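Local coordinates for putative pyridoxal phosphate-dependent transferase (PDB 4DQ6), which probably acts as a transferase of the class I and II aminotransferase family, holding pyridoxal-5'-phosphate in its pocket, at residues A[70-73]-A[74-78]. Numbering follows the deposited sequence.
Sequences DSYN and ESIVN
Glu74 folds back along helix 70-84, an alpha helix of this class I and II aminotransferase fold, and its side chain runs past the backbone of Asp70. CB and CG both lean on Asp70 O, CG at 3.2 Å; that oxygen also accepts Glu74 N in a nearly straight i to i+4 bond (N-H...O 163°). With CG beside its own backbone N (chi1 -72°) and the chain extended beyond it, CD stays near the same carbonyl. OE1 reaches Ser71 CA at 3.5 Å. OE2 comes to 3.9 Å from Asp70 CB. Asp70 OD2 lies 4.8 Å from Glu74 OE2, not in contact, and two like charges so near would probably repel each other mildly.

On the inward side, Tyr72 and Ile76 meet obliquely, CE1 to CD1 at 3.9 Å, Tyr72 resting on Leu278 and Ile76 on Tyr285 of helix 275-287; Tyr72 OH is hydrogen-bonded to Asn273. Ile76 CD1 also contacts Asn73 OD1 (3.7 Å), the two side chains running alongside each other. Tyr72 O takes weak backbone bonds from both Ile76 N and Ser75 N, and Ser75 OG adds a shorter one at 2.7 Å, in the carbonyl plane and on a lone pair.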
loop_
_atom_site.group_PDB
_atom_site.type_symbol
_atom_site.label_atom_id
_atom_site.label_comp_id
_atom_site.label_asym_id
_atom_site.label_seq_id
_atom_site.Cartn_x
_atom_site.Cartn_y
_atom_site.Cartn_z
ATOM N N ASP A 70 -8.137 3.878 17.950
ATOM C CA ASP A 70 -9.593 3.885 17.791
ATOM C C ASP A 70 -10.105 5.193 17.174
ATOM O O ASP A 70 -11.103 5.195 16.477
ATOM C CB ASP A 70 -10.267 3.724 19.152
ATOM C CG ASP A 70 -10.116 2.333 19.742
ATOM O OD1 ASP A 70 -9.668 1.398 19.039
ATOM O OD2 ASP A 70 -10.488 2.185 20.929
ATOM N N SER A 71 -9.425 6.307 17.442
ATOM C CA SER A 71 -9.828 7.643 16.930
ATOM C C SER A 71 -9.890 7.733 15.387
ATOM O O SER A 71 -10.670 8.522 14.852
ATOM C CB SER A 71 -8.861 8.730 17.441
ATOM O OG SER A 71 -7.526 8.524 17.027
ATOM N N TYR A 72 -9.113 6.888 14.699
ATOM C CA TYR A 72 -9.093 6.888 13.249
ATOM C C TYR A 72 -10.449 6.421 12.692
ATOM O O TYR A 72 -11.137 7.160 11.995
ATOM C CB TYR A 72 -7.956 6.000 12.764
ATOM C CG TYR A 72 -7.851 5.787 11.306
ATOM C CD1 TYR A 72 -8.580 4.810 10.661
ATOM C CD2 TYR A 72 -6.977 6.568 10.542
ATOM C CE1 TYR A 72 -8.451 4.596 9.289
ATOM C CE2 TYR A 72 -6.781 6.371 9.199
ATOM C CZ TYR A 72 -7.545 5.417 8.546
ATOM O OH TYR A 72 -7.471 5.099 7.179
ATOM N N ASN A 73 -10.887 5.221 13.082
ATOM C CA ASN A 73 -12.202 4.728 12.590
ATOM C C ASN A 73 -13.358 5.543 13.214
ATOM O O ASN A 73 -14.364 5.729 12.571
ATOM C CB ASN A 73 -12.400 3.229 12.840
ATOM C CG ASN A 73 -11.651 2.382 11.824
ATOM O OD1 ASN A 73 -11.241 2.887 10.771
ATOM N ND2 ASN A 73 -11.459 1.081 12.133
ATOM N N GLU A 74 -13.194 6.067 14.436
ATOM C CA GLU A 74 -14.196 6.981 15.016
ATOM C C GLU A 74 -14.407 8.225 14.120
ATOM O O GLU A 74 -15.529 8.661 13.951
ATOM C CB GLU A 74 -13.815 7.412 16.440
ATOM C CG GLU A 74 -13.987 6.260 17.423
ATOM C CD GLU A 74 -13.388 6.417 18.830
ATOM O OE1 GLU A 74 -12.585 7.359 19.126
ATOM O OE2 GLU A 74 -13.731 5.518 19.670
ATOM N N SER A 75 -13.334 8.763 13.520
ATOM C CA SER A 75 -13.491 9.904 12.657
ATOM C C SER A 75 -14.323 9.575 11.426
ATOM O O SER A 75 -15.089 10.422 10.936
ATOM C CB SER A 75 -12.120 10.509 12.250
ATOM O OG SER A 75 -11.418 9.763 11.282
ATOM N N ILE A 76 -14.113 8.356 10.906
ATOM C CA ILE A 76 -14.868 7.886 9.761
ATOM C C ILE A 76 -16.358 7.693 10.123
ATOM O O ILE A 76 -17.249 8.164 9.417
ATOM C CB ILE A 76 -14.286 6.583 9.195
ATOM C CG1 ILE A 76 -12.865 6.854 8.665
ATOM C CG2 ILE A 76 -15.194 5.987 8.113
ATOM C CD1 ILE A 76 -12.053 5.593 8.338
ATOM N N VAL A 77 -16.615 6.990 11.196
ATOM C CA VAL A 77 -17.992 6.756 11.632
ATOM C C VAL A 77 -18.705 8.090 11.809
ATOM O O VAL A 77 -19.819 8.277 11.382
ATOM C CB VAL A 77 -18.041 5.946 12.958
ATOM C CG1 VAL A 77 -19.460 5.917 13.538
ATOM C CG2 VAL A 77 -17.488 4.537 12.722
ATOM N N ASN A 78 -18.038 9.047 12.451
ATOM C CA ASN A 78 -18.645 10.354 12.683
ATOM C C ASN A 78 -18.893 11.143 11.440
ATOM O O ASN A 78 -19.923 11.765 11.297
ATOM C CB ASN A 78 -17.776 11.137 13.674
ATOM C CG ASN A 78 -17.797 10.498 15.052
ATOM O OD1 ASN A 78 -18.735 9.709 15.381
ATOM N ND2 ASN A 78 -16.784 10.787 15.872
#